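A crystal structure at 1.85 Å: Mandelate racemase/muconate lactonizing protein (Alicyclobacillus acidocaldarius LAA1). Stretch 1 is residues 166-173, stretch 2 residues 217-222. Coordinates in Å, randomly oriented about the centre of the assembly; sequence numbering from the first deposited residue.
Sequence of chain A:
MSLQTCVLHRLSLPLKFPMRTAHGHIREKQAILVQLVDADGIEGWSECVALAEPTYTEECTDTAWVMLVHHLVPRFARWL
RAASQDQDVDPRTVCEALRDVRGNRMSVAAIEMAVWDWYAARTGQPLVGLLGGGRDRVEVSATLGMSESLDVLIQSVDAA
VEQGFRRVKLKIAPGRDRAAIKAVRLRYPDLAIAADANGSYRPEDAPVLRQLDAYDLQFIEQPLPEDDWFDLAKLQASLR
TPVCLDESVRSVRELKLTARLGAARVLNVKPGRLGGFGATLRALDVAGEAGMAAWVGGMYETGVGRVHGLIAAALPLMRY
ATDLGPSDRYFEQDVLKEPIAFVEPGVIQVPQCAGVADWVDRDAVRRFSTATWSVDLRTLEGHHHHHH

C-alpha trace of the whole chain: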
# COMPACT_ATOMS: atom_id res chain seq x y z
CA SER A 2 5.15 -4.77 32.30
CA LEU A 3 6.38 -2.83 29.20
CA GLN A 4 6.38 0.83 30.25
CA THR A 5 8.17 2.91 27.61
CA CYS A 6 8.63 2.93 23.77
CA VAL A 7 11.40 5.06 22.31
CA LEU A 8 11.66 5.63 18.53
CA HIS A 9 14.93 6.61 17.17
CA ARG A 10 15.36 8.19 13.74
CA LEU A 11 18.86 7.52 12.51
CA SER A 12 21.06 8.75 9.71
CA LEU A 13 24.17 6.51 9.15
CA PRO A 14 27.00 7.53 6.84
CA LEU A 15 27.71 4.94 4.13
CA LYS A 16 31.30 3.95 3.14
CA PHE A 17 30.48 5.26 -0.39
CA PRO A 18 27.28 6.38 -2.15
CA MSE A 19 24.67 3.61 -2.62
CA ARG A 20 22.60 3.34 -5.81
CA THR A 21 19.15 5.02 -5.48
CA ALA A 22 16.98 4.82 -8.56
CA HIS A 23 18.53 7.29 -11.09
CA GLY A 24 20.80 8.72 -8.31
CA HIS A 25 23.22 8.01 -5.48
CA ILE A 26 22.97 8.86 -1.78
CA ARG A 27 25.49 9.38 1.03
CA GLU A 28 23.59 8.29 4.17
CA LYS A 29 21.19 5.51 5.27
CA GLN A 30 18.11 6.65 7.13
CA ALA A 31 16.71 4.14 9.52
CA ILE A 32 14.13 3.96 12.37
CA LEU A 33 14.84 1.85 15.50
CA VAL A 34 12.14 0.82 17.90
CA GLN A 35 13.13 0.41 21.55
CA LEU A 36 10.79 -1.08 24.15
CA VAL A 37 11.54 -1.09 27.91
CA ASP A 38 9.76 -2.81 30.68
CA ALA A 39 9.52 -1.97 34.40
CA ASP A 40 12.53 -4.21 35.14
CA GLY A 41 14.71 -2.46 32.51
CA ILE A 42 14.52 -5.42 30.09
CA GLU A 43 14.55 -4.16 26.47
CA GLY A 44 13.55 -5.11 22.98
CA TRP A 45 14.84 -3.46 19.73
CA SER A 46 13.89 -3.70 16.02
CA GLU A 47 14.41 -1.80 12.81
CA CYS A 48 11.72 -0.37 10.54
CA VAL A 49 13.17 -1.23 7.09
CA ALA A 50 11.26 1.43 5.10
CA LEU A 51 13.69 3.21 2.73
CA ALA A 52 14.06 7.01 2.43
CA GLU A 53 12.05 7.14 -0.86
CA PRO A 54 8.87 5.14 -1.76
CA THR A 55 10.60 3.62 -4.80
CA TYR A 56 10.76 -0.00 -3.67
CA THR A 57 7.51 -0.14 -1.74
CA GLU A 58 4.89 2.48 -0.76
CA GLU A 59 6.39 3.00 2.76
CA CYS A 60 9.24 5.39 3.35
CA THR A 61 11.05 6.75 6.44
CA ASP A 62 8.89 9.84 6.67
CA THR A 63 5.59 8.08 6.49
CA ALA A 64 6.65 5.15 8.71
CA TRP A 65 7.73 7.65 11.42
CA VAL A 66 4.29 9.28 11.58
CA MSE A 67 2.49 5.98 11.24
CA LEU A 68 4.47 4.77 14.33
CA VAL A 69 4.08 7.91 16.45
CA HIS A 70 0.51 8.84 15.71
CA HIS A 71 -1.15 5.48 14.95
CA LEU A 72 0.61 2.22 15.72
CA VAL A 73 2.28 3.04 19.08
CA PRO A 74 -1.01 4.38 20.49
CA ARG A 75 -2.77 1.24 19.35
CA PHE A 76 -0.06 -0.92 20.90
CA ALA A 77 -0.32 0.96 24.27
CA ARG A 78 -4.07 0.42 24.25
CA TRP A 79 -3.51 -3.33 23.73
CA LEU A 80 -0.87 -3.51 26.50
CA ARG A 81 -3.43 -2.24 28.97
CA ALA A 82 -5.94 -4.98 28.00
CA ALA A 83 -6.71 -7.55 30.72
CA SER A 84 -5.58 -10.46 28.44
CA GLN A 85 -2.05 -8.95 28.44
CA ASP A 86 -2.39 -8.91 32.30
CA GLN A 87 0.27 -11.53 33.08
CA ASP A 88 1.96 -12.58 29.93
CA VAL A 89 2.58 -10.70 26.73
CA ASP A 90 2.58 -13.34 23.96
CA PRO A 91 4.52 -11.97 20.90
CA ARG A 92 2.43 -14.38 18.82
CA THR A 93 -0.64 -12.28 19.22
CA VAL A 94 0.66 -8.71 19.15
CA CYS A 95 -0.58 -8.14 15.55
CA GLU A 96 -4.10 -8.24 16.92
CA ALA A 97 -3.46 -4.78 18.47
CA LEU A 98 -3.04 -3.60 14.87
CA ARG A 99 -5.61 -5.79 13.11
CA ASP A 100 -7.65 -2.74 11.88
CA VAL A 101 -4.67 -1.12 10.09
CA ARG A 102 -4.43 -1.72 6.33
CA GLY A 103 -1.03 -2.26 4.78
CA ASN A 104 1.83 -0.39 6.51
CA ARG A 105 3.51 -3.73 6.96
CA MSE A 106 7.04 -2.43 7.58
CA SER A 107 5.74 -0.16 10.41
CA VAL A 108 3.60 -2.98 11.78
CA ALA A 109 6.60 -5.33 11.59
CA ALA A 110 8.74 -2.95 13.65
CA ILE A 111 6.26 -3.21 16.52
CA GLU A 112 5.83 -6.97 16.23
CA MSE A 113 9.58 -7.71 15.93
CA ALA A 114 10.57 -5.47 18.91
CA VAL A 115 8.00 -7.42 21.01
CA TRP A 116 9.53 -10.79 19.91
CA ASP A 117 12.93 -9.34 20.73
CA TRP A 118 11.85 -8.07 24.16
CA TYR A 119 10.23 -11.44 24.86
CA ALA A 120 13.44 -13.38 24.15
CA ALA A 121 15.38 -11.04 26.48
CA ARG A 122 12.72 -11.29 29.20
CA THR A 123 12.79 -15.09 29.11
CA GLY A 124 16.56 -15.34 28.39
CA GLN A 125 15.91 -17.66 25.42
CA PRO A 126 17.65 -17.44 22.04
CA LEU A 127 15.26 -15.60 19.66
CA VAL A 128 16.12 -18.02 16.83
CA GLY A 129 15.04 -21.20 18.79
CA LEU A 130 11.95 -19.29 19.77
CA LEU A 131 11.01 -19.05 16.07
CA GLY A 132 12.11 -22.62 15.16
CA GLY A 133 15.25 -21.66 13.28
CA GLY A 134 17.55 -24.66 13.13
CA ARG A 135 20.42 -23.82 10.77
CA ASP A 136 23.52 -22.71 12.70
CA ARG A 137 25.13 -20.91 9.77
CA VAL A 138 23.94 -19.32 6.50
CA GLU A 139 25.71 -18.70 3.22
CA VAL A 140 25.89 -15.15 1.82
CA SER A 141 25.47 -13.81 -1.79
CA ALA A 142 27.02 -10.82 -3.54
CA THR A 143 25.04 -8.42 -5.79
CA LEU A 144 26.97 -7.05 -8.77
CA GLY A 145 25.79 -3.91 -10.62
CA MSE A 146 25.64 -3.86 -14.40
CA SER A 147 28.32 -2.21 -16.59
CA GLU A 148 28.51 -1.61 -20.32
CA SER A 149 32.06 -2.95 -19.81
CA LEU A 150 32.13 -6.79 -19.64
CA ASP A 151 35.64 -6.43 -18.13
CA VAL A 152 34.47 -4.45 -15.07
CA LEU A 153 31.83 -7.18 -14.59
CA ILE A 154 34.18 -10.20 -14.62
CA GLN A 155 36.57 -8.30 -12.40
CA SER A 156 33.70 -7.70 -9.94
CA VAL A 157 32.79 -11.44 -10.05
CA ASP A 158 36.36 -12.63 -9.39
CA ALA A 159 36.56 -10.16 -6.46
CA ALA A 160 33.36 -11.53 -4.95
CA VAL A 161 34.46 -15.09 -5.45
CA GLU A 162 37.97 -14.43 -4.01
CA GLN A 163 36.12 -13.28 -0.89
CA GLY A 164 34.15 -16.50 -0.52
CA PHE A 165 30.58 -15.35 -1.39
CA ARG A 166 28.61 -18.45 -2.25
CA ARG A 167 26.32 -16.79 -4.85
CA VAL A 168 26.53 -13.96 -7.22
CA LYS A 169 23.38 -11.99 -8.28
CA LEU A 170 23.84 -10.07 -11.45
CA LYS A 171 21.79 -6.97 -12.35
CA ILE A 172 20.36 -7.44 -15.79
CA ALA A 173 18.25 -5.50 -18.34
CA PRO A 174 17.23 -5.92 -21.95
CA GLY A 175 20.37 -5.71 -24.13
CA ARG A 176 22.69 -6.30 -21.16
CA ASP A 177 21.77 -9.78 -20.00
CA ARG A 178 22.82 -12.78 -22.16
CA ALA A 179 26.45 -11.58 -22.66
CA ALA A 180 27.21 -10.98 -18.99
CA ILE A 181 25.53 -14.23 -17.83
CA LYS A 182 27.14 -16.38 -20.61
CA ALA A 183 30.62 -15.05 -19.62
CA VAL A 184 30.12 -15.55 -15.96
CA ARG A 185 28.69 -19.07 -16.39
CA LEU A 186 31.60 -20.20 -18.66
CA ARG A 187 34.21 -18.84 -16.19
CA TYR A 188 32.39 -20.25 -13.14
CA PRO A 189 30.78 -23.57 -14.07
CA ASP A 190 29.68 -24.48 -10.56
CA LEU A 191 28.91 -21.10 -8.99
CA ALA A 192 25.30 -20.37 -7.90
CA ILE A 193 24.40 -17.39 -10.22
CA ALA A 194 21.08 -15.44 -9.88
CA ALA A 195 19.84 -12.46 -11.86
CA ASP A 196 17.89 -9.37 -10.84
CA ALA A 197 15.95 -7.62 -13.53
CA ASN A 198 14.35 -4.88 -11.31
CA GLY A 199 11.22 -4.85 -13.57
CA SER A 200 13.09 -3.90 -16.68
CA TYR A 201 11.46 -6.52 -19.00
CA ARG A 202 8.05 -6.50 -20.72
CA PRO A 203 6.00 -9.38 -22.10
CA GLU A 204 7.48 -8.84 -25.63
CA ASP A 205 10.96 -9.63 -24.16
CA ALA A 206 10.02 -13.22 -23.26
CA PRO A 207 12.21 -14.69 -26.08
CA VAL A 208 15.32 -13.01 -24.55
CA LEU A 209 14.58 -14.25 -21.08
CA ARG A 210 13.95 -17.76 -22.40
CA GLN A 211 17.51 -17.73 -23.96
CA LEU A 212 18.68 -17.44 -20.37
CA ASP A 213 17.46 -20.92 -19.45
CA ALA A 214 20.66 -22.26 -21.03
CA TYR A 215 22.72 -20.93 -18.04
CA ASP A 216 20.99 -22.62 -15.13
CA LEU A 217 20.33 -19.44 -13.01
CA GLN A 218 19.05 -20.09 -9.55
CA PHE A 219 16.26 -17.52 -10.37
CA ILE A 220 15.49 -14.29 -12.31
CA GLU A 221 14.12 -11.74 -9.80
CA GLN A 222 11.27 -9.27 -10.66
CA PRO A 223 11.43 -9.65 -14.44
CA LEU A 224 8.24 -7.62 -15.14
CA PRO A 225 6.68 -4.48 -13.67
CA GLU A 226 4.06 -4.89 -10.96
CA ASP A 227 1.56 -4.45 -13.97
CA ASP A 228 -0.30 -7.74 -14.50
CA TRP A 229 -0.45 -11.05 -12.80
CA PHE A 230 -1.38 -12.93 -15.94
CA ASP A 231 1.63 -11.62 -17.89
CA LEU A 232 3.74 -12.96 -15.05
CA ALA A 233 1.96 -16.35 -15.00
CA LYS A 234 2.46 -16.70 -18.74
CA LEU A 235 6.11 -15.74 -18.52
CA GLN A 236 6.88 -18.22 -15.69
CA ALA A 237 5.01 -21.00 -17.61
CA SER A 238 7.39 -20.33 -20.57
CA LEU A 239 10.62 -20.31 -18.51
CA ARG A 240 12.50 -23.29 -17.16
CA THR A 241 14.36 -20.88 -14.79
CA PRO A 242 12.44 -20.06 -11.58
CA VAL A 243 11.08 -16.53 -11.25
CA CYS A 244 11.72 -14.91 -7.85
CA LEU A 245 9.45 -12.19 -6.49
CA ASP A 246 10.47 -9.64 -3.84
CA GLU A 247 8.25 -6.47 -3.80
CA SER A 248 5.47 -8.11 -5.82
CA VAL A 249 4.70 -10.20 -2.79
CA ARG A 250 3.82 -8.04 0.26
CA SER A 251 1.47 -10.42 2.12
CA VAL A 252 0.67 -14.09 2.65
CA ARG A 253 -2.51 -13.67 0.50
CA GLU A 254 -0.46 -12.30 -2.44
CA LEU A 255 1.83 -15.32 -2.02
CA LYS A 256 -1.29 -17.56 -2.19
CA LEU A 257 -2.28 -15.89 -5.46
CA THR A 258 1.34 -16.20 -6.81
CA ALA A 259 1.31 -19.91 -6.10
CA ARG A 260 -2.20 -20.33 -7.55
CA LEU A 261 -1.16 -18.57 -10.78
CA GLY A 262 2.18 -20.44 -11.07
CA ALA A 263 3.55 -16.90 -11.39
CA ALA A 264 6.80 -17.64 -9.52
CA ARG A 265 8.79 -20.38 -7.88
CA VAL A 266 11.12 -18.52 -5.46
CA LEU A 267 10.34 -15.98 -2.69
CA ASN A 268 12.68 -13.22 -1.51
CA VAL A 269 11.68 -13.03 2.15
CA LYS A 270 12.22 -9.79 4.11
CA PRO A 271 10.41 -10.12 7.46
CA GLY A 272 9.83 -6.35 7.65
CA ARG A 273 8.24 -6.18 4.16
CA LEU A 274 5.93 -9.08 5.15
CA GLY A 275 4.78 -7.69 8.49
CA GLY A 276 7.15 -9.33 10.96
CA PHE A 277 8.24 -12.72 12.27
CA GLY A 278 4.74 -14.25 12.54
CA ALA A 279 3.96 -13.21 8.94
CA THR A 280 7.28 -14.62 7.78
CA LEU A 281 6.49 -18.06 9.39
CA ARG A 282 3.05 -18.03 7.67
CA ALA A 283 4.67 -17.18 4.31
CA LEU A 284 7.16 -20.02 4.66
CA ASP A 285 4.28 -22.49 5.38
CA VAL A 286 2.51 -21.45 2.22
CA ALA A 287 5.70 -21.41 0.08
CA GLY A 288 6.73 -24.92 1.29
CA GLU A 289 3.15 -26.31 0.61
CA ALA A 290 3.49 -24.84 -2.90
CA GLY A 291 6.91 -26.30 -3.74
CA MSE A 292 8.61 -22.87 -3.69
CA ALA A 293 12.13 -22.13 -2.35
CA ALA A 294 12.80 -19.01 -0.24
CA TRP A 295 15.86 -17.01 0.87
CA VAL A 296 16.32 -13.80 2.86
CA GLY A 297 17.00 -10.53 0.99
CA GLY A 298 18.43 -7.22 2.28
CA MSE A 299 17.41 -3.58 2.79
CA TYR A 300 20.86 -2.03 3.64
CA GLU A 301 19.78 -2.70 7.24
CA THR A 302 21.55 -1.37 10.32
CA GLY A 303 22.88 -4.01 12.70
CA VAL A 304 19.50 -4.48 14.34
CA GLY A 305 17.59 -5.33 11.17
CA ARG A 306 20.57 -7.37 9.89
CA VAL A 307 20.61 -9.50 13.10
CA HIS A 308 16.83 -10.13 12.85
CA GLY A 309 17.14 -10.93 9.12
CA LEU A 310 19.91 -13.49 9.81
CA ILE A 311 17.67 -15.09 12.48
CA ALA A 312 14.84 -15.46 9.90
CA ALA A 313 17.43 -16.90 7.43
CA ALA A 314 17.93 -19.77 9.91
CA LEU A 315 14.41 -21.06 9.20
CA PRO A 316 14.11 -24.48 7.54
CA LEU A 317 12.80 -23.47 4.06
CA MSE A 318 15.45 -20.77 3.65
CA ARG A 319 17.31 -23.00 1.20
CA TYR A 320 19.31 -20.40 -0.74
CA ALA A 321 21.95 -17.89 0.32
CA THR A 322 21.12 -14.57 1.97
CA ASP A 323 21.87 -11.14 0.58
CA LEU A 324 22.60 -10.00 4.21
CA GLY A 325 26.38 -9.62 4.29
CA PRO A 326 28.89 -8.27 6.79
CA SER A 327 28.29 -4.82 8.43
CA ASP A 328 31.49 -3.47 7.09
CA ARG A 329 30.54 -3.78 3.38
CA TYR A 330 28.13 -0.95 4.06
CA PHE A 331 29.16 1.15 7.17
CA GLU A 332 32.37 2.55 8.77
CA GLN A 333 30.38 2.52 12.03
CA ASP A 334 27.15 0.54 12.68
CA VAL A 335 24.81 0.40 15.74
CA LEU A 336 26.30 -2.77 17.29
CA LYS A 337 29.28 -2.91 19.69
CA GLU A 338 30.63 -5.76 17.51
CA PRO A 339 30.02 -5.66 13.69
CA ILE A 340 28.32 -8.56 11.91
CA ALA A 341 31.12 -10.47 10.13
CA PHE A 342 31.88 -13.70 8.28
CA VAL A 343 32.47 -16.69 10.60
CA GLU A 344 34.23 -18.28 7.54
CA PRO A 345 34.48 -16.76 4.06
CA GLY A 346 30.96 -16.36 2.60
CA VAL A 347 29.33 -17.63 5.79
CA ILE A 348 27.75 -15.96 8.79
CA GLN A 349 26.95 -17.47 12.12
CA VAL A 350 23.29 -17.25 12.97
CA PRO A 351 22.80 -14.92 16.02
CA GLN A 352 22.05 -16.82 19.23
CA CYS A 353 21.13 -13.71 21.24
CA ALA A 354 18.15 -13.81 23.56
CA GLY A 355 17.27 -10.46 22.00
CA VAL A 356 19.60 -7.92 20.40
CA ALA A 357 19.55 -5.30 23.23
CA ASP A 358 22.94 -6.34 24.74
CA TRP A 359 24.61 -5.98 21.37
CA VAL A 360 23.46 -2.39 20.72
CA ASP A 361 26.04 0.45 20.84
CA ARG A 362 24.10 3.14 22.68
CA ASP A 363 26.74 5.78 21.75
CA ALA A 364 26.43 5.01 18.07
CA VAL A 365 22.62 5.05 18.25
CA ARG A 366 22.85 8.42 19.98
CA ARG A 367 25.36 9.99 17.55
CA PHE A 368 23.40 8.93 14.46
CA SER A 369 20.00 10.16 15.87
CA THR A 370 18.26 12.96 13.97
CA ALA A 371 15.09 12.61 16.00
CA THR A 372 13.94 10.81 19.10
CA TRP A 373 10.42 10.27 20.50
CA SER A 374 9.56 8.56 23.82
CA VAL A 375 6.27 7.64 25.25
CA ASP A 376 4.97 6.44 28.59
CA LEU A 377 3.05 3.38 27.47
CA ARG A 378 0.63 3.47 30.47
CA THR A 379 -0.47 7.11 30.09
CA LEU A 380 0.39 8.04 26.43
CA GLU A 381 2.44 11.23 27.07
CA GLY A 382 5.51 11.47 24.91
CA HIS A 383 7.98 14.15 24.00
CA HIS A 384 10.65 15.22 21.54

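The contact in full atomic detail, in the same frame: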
# COMPACT_ATOMS: atom_id res chain seq x y z
N ARG A 166 29.01 -17.13 -1.76
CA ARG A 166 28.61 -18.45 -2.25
C ARG A 166 27.56 -18.32 -3.38
O ARG A 166 27.09 -19.32 -3.93
CB ARG A 166 28.10 -19.30 -1.09
CG ARG A 166 29.24 -19.63 -0.06
CD ARG A 166 30.40 -20.46 -0.70
NE ARG A 166 31.16 -21.14 0.38
CZ ARG A 166 30.61 -21.96 1.28
NH1 ARG A 166 29.31 -22.22 1.23
NH2 ARG A 166 31.33 -22.53 2.24
N ARG A 167 27.23 -17.08 -3.72
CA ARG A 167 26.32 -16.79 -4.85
C ARG A 167 26.71 -15.49 -5.42
O ARG A 167 27.11 -14.57 -4.66
CB ARG A 167 24.87 -16.73 -4.38
CG ARG A 167 23.82 -16.77 -5.52
CD ARG A 167 22.36 -16.82 -5.04
NE ARG A 167 22.02 -15.61 -4.27
CZ ARG A 167 21.05 -15.60 -3.35
NH1 ARG A 167 20.30 -16.67 -3.18
NH2 ARG A 167 20.78 -14.51 -2.64
N VAL A 168 26.57 -15.33 -6.73
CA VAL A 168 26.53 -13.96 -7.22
C VAL A 168 25.16 -13.65 -7.83
O VAL A 168 24.59 -14.53 -8.53
CB VAL A 168 27.64 -13.60 -8.28
CG1 VAL A 168 29.05 -13.62 -7.60
CG2 VAL A 168 27.56 -14.49 -9.53
N LYS A 169 24.67 -12.42 -7.64
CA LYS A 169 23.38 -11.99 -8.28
C LYS A 169 23.70 -10.82 -9.18
O LYS A 169 24.13 -9.73 -8.73
CB LYS A 169 22.30 -11.64 -7.24
CG LYS A 169 20.91 -11.20 -7.85
CD LYS A 169 19.82 -11.21 -6.80
CE LYS A 169 20.17 -10.37 -5.54
NZ LYS A 169 18.99 -9.65 -4.92
N LEU A 170 23.53 -11.03 -10.47
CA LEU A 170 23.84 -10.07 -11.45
C LEU A 170 22.63 -9.20 -11.81
O LEU A 170 21.56 -9.72 -12.15
CB LEU A 170 24.22 -10.80 -12.74
CG LEU A 170 25.32 -11.85 -12.60
CD1 LEU A 170 25.73 -12.12 -14.04
CD2 LEU A 170 26.49 -11.20 -11.83
N LYS A 171 22.83 -7.87 -11.84
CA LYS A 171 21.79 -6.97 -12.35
C LYS A 171 21.74 -7.10 -13.84
O LYS A 171 22.78 -7.12 -14.50
CB LYS A 171 22.08 -5.52 -11.93
CG LYS A 171 21.99 -5.34 -10.44
CD LYS A 171 20.51 -5.23 -9.97
CE LYS A 171 20.43 -5.25 -8.43
NZ LYS A 171 19.33 -4.36 -7.92
N ILE A 172 20.54 -7.29 -14.39
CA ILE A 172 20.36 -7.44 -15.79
C ILE A 172 19.20 -6.56 -16.33
O ILE A 172 18.33 -6.13 -15.55
CB ILE A 172 20.09 -8.91 -16.20
CG1 ILE A 172 18.77 -9.42 -15.57
CG2 ILE A 172 21.35 -9.76 -15.87
CD1 ILE A 172 18.22 -10.68 -16.30
N ALA A 173 19.28 -6.24 -17.63
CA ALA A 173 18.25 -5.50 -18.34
C ALA A 173 18.32 -5.86 -19.78
O ALA A 173 19.30 -6.45 -20.23
CB ALA A 173 18.40 -3.96 -18.11
N LEU A 217 20.46 -20.45 -14.10
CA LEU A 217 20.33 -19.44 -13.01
C LEU A 217 19.53 -20.04 -11.90
O LEU A 217 18.60 -20.77 -12.16
CB LEU A 217 19.62 -18.18 -13.57
CG LEU A 217 20.34 -17.40 -14.65
CD1 LEU A 217 19.43 -16.35 -15.28
CD2 LEU A 217 21.61 -16.72 -14.07
N GLN A 218 19.84 -19.70 -10.68
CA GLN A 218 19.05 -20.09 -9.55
C GLN A 218 17.63 -19.47 -9.61
O GLN A 218 16.65 -20.11 -9.21
CB GLN A 218 19.79 -19.66 -8.29
CG GLN A 218 19.24 -20.23 -7.04
CD GLN A 218 20.06 -19.79 -5.84
OE1 GLN A 218 19.80 -18.73 -5.25
NE2 GLN A 218 21.10 -20.54 -5.52
N PHE A 219 17.56 -18.24 -10.14
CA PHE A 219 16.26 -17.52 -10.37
C PHE A 219 16.57 -16.23 -11.15
O PHE A 219 17.74 -15.82 -11.28
CB PHE A 219 15.54 -17.17 -9.03
CG PHE A 219 16.42 -16.38 -8.05
CD1 PHE A 219 16.58 -14.99 -8.18
CD2 PHE A 219 17.03 -17.03 -6.97
CE1 PHE A 219 17.42 -14.28 -7.29
CE2 PHE A 219 17.84 -16.32 -6.04
CZ PHE A 219 17.99 -14.94 -6.22
N ILE A 220 15.48 -15.62 -11.69
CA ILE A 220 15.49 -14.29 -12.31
C ILE A 220 14.51 -13.54 -11.41
O ILE A 220 13.36 -13.96 -11.29
CB ILE A 220 15.03 -14.30 -13.78
CG1 ILE A 220 16.04 -15.09 -14.66
CG2 ILE A 220 14.84 -12.78 -14.33
CD1 ILE A 220 15.55 -15.35 -16.04
N GLU A 221 14.97 -12.46 -10.74
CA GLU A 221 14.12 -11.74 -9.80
C GLU A 221 13.38 -10.58 -10.51
O GLU A 221 13.97 -9.88 -11.33
CB GLU A 221 15.04 -11.13 -8.73
CG GLU A 221 14.29 -10.55 -7.51
CD GLU A 221 15.25 -10.29 -6.37
OE1 GLU A 221 16.48 -10.27 -6.61
OE2 GLU A 221 14.80 -10.11 -5.26
N GLN A 222 12.09 -10.44 -10.20
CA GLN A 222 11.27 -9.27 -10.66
C GLN A 222 11.45 -8.92 -12.13
O GLN A 222 11.84 -7.83 -12.50
CB GLN A 222 11.58 -8.07 -9.73
CG GLN A 222 11.07 -8.27 -8.24
CD GLN A 222 9.54 -8.19 -8.00
OE1 GLN A 222 9.01 -8.87 -7.11
NE2 GLN A 222 8.82 -7.41 -8.82

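The two stretches are joined by long side chains rather than by backbone pairing: one hydrogen bond and one salt bridge reach across a gap, with a phenylalanine ring between them and a loose apolar touch at the far end. In the backbone register, Arg167 CA lies 9.3 Å from Gln218 CA and Ile172 CA lies 9.1 Å from Ile220 CA, too far for main-chain hydrogen bonding, and the end-to-end directions of the touching parts diverge by 43°. Only 270 Å² is buried, both sides summed.

Along stretch 1, Arg167 and Lys169 point their CA-to-CB bonds toward stretch 2, while Val168, between them, is out of reach. This is the alternation expected of an extended chain. Both long residues have the same start, t at chi1 and t at chi2, followed by p at chi3, so each side chain runs outward before bending near its end.

Arg167 uses that reach to place NH1 3.0 Å from OE1 of Gln218, donating a hydrogen bond with an N-H...acceptor angle of 148°. Gln218 meets it with chi1 and chi2 both t, and its amide oxygen lies near the guanidinium plane, where an arginine N-H can be directed. NE and NH2 of Arg167 are hydrogen-bonded elsewhere in the structure, so this buried polar group has partners at all three nitrogens.

Phe219 fills the space between the polar pairs. Its CA-to-CB bond points sideways, but with chi1 at 54° (p) the ring comes nearer to stretch 1. CE2 lies 3.8 Å from Arg167 NH1, over one face of the guanidinium, whereas the guanidinium atom sits at the ring edge, near the ring plane. At CE1, the aliphatic part of Lys169 packs against the same ring, also at its edge, with CD 3.9 Å away. The methylene chain thus offers an apolar surface to the aromatic ring before the amine departs.

Beyond that ring, Lys169 NZ forms a salt bridge with Glu221, 3.1 Å from NZ to OE1, also a hydrogen bond. Glu221 points toward stretch 1 and is extended, t at chi1 and chi2. Opposite charges suit this buried site, and further hydrogen bonds elsewhere in the structure engage both Lys169 NZ and Glu221 OE2.

Ile172 and Ile220 complete the contact. Ile172 points toward stretch 2, Ile220 sideways, and CD1 of Ile172 is 4.4 Å from CG2 of Ile220. At that distance the packing is loose, but two buried branched hydrocarbons need no polar partner.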